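Local coordinates for Aln2 (Streptomyces sp. CM020, PDB 6P7L), which is a noncanonical NTF2-like superfamily protein of the SnoaL-like type, linked to alnumycin and probably serving in the biosynthesis of this polyketide antibiotic, at the interface of chains A and B. Sequence-based numbering; all coordinates share one arbitrary frame. Chains: chain A/B, Aln2.

Contact 1: the interface of chains A and B. Residues chain A 162, 166, 169; chain B 96-98, 100, 127.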
# COMPACT_ATOMS: atom_id res chain seq x y z
N ASP A 162 0.53 13.59 -11.56
CA ASP A 162 -0.67 13.33 -12.35
C ASP A 162 -1.43 14.61 -12.65
O ASP A 162 -2.08 14.69 -13.70
CB ASP A 162 -1.57 12.34 -11.61
CG ASP A 162 -1.08 10.89 -11.73
OD1 ASP A 162 -0.54 10.54 -12.80
OD2 ASP A 162 -1.29 10.09 -10.76
N VAL A 166 -2.53 15.64 -16.41
CA VAL A 166 -3.89 16.03 -16.76
C VAL A 166 -3.89 17.39 -17.46
O VAL A 166 -4.60 17.60 -18.46
CB VAL A 166 -4.78 16.07 -15.51
CG1 VAL A 166 -6.14 16.67 -15.83
CG2 VAL A 166 -4.93 14.66 -14.93
N ARG A 169 -2.99 17.37 -21.00
CA ARG A 169 -4.04 16.75 -21.82
C ARG A 169 -5.26 17.66 -22.05
O ARG A 169 -5.54 18.57 -21.25
CB ARG A 169 -4.51 15.42 -21.18
CG ARG A 169 -3.42 14.40 -21.00
CD ARG A 169 -3.95 13.01 -20.63
NE ARG A 169 -4.96 13.02 -19.58
CZ ARG A 169 -5.02 12.14 -18.58
NH1 ARG A 169 -4.12 11.17 -18.48
NH2 ARG A 169 -5.98 12.23 -17.68
N GLY B 96 -11.81 13.56 -17.46
CA GLY B 96 -10.60 14.29 -17.75
C GLY B 96 -9.57 14.29 -16.64
O GLY B 96 -8.60 15.05 -16.73
N ALA B 97 -9.82 13.58 -15.55
CA ALA B 97 -8.89 13.49 -14.42
C ALA B 97 -8.16 12.15 -14.43
O ALA B 97 -8.48 11.24 -15.19
CB ALA B 97 -9.64 13.71 -13.11
N GLN B 98 -7.15 12.03 -13.56
CA GLN B 98 -6.30 10.85 -13.59
C GLN B 98 -6.62 9.92 -12.44
O GLN B 98 -6.32 10.25 -11.28
CB GLN B 98 -4.82 11.23 -13.57
CG GLN B 98 -3.86 10.03 -13.55
CD GLN B 98 -4.02 9.13 -14.75
OE1 GLN B 98 -3.92 9.57 -15.87
NE2 GLN B 98 -4.29 7.86 -14.50
N ARG B 100 -6.05 6.58 -9.99
CA ARG B 100 -5.06 5.61 -9.53
C ARG B 100 -5.73 4.65 -8.57
O ARG B 100 -6.34 5.10 -7.60
CB ARG B 100 -3.87 6.30 -8.86
CG ARG B 100 -3.11 7.20 -9.77
CD ARG B 100 -2.31 6.41 -10.78
NE ARG B 100 -1.64 7.29 -11.73
CZ ARG B 100 -1.24 6.93 -12.95
NH1 ARG B 100 -1.42 5.69 -13.40
NH2 ARG B 100 -0.66 7.83 -13.74
N THR B 127 -7.23 12.50 -9.50
CA THR B 127 -6.50 13.76 -9.39
C THR B 127 -6.84 14.66 -10.55
O THR B 127 -6.73 14.28 -11.72
CB THR B 127 -4.99 13.48 -9.30
OG1 THR B 127 -4.75 12.68 -8.12
CG2 THR B 127 -4.20 14.76 -9.20
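A:Asp162 and B:Arg100 form the charged centre of this patch between two copies of Aln2. A:Asp162 opens the C-terminal helix 162-168 of chain A. B:Arg100 stands on strand 98-104 of chain B. The guanidinium group meets the carboxylate side-on, with one nitrogen for each oxygen. NH2 of B:Arg100 donates to OD1 of A:Asp162 at 2.9 Å, a hydrogen bond that is also a salt bridge. NE of B:Arg100 donates to OD2 of A:Asp162 at 3.0 Å. Both bonds are nearly straight. The donors come from the syn sides of the oxygens but are tilted out of the carboxylate plane. Both carboxylate oxygens lie close to the guanidinium plane, and the two flat groups are turned 30° apart. The paired bonds should limit rotation of both groups.

A further polar link joins A:Arg169 to B:Gln98. NH1 of A:Arg169 donates to the amide oxygen OE1 of B:Gln98 at 3.1 Å, almost in line with the C=O bond. The guanidinium and amide planes stand 63° apart. A:Arg169 is poorly ordered, so this bond is less certain than the aspartate pair.

Apolar contacts lie between the polar links. B:Gln98 has CG anti to its backbone N (chi1 178°), which lays CG against the carboxylate carbon CG of A:Asp162 at 3.4 Å. The bend at chi2 then turns the amide away from the extended line of the chain. CB of B:Gln98 meets the methyl CG2 of A:Val166 at 3.7 Å. CG2 of A:Val166 also approaches the backbone O of B:Thr127. The patch may hold the C-terminal helix of one copy against strand 98-104 of the other in the deposited assembly.

B:Gln98 also packs within its own chain, its amide nitrogen NE2 lying 3.5 Å above the guanidinium plane of B:Arg100, over the centre of that group.

Contact 2: the interface of chains A and B. Residues chain A 102-104, 121-123, 138; chain B 102, 125.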
# COMPACT_ATOMS: atom_id res chain seq x y z
N TRP A 102 3.33 7.31 0.54
CA TRP A 102 2.65 6.04 0.32
C TRP A 102 2.97 5.59 -1.11
O TRP A 102 2.68 6.33 -2.06
CB TRP A 102 1.13 6.22 0.49
CG TRP A 102 0.73 6.69 1.81
CD1 TRP A 102 0.76 7.99 2.25
CD2 TRP A 102 0.27 5.91 2.91
NE1 TRP A 102 0.31 8.07 3.55
CE2 TRP A 102 0.03 6.80 3.98
CE3 TRP A 102 0.05 4.54 3.11
CZ2 TRP A 102 -0.44 6.36 5.21
CZ3 TRP A 102 -0.39 4.13 4.34
CH2 TRP A 102 -0.63 5.03 5.37
N PHE A 103 3.52 4.40 -1.26
CA PHE A 103 3.80 3.80 -2.56
C PHE A 103 2.89 2.60 -2.72
O PHE A 103 2.58 1.92 -1.73
CB PHE A 103 5.23 3.29 -2.68
CG PHE A 103 6.30 4.32 -2.60
CD1 PHE A 103 6.03 5.68 -2.54
CD2 PHE A 103 7.62 3.91 -2.64
CE1 PHE A 103 7.06 6.58 -2.46
CE2 PHE A 103 8.64 4.80 -2.57
CZ PHE A 103 8.37 6.14 -2.47
N ASP A 104 2.52 2.30 -3.96
CA ASP A 104 1.72 1.12 -4.24
C ASP A 104 1.82 0.79 -5.72
O ASP A 104 2.35 1.58 -6.53
CB ASP A 104 0.27 1.36 -3.81
CG ASP A 104 -0.48 0.09 -3.46
OD1 ASP A 104 0.12 -1.01 -3.36
OD2 ASP A 104 -1.71 0.23 -3.27
N TYR A 121 3.00 3.83 -8.09
CA TYR A 121 2.20 4.98 -7.71
C TYR A 121 2.71 5.54 -6.38
O TYR A 121 3.08 4.78 -5.48
CB TYR A 121 0.74 4.58 -7.52
CG TYR A 121 0.03 3.99 -8.73
CD1 TYR A 121 0.59 4.02 -9.99
CD2 TYR A 121 -1.22 3.41 -8.60
CE1 TYR A 121 -0.09 3.51 -11.10
CE2 TYR A 121 -1.90 2.89 -9.68
CZ TYR A 121 -1.33 2.96 -10.93
OH TYR A 121 -2.02 2.49 -12.02
N ALA A 122 2.64 6.85 -6.22
CA ALA A 122 2.99 7.49 -4.96
C ALA A 122 2.09 8.67 -4.68
O ALA A 122 1.64 9.37 -5.58
CB ALA A 122 4.46 7.95 -4.93
N THR A 123 1.84 8.88 -3.38
CA THR A 123 1.23 10.11 -2.91
C THR A 123 1.81 10.43 -1.55
O THR A 123 2.56 9.64 -0.97
CB THR A 123 -0.29 10.01 -2.87
OG1 THR A 123 -0.83 11.31 -2.54
CG2 THR A 123 -0.73 9.00 -1.89
N THR A 138 -1.44 12.61 -6.90
CA THR A 138 -0.73 11.36 -7.07
C THR A 138 0.34 11.51 -8.15
O THR A 138 0.29 12.40 -9.00
CB THR A 138 -1.70 10.25 -7.37
OG1 THR A 138 -2.49 10.60 -8.49
CG2 THR A 138 -2.64 10.01 -6.22
N TRP B 102 -5.55 1.82 -5.69
CA TRP B 102 -4.69 1.48 -4.56
C TRP B 102 -5.26 0.21 -3.96
O TRP B 102 -6.45 0.19 -3.61
CB TRP B 102 -4.68 2.61 -3.51
CG TRP B 102 -4.22 3.92 -4.07
CD1 TRP B 102 -4.95 4.80 -4.78
CD2 TRP B 102 -2.89 4.45 -3.98
NE1 TRP B 102 -4.15 5.87 -5.17
CE2 TRP B 102 -2.88 5.67 -4.69
CE3 TRP B 102 -1.71 4.03 -3.36
CZ2 TRP B 102 -1.74 6.48 -4.78
CZ3 TRP B 102 -0.57 4.82 -3.47
CH2 TRP B 102 -0.60 6.03 -4.18
N THR B 125 -8.10 6.93 -6.21
CA THR B 125 -7.93 8.37 -6.13
C THR B 125 -8.11 8.94 -7.53
O THR B 125 -7.77 8.31 -8.53
CB THR B 125 -6.55 8.77 -5.57
OG1 THR B 125 -5.50 8.19 -6.36
CG2 THR B 125 -6.38 8.32 -4.15
O HOH W 1 -5.09 9.89 -8.56
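B:Trp102 pushes its indole into chain A, against A:Asp104, A:Thr123 and A:Thr138. It hides 116 Å² of its surface there. The benzo edge of the ring leads. The tryptophan stands on strand 98-104 of chain B, and CG lies anti to its carbonyl carbon (chi1 -59°). The six-membered ring is carried forward onto strands 98-104 and 116-127 of chain A.

A:Asp104 meets the indole through its methylene. CB of A:Asp104 lies 3.4 Å from CE3 of B:Trp102. It approaches the CE3 and CZ3 edge obliquely, from the A:Tyr121 side of the ring. Its carboxylate is turned 31° from the ring plane, and OD2 runs back beside the tryptophan backbone. The leading corner, CH2 of B:Trp102, reaches strand 116-127 and lies between two groups. The methyl CG2 of A:Thr123 packs on one face, 3.8 Å from CH2. CB of A:Tyr121 packs on the other face, 3.9 Å from CH2. The backbone carbonyl carbon of A:Ala122 lies ahead of the edge, in the ring plane.

A:Thr138 meets the outer edge of the benzo ring on the side nearer NE1. Its methyl CG2 lies 3.9 Å from CZ2 of B:Trp102. The same methyl also touches the hydroxyl OG1 of B:Thr125.

That hydroxyl holds the indole from within chain B. NE1 of B:Trp102 donates to OG1 of B:Thr125 at 2.9 Å, with the oxygen near the ring plane. The bond satisfies the indole N-H and should limit swinging of the ring. Water 1 then carries the polar chain across the interface. It lies 2.8 Å from OG1 of B:Thr125 and 2.7 Å from OG1 of A:Thr138. A:Thr138 places its hydroxyl between the backbone N and carbonyl carbon (chi1 54°), which turns OG1 to the water and leaves CG2 for the indole.

The site appears to anchor one Aln2 copy in the sheet surface of the next, and may steady the deposited assembly.

The C-alpha centres of contact 1 and contact 2 lie about 14 Å apart on one interface. Strand 98-104 of chain B serves both. B:Gln98 and B:Arg100 belong to contact 1, and B:Trp102 follows in contact 2. Strand 116-127 of chain B also spans them through B:Thr127 and B:Thr125. Chain A answers with its C-terminal helix in contact 1, and with strands 98-104 and 116-127 and the loop residue A:Thr138 in contact 2. The polar clasp and the inserted ring thus hold the same strand at two points. The interface is not an exact two-fold, and the deposited assembly holds three copies, which may or may not be the biological form.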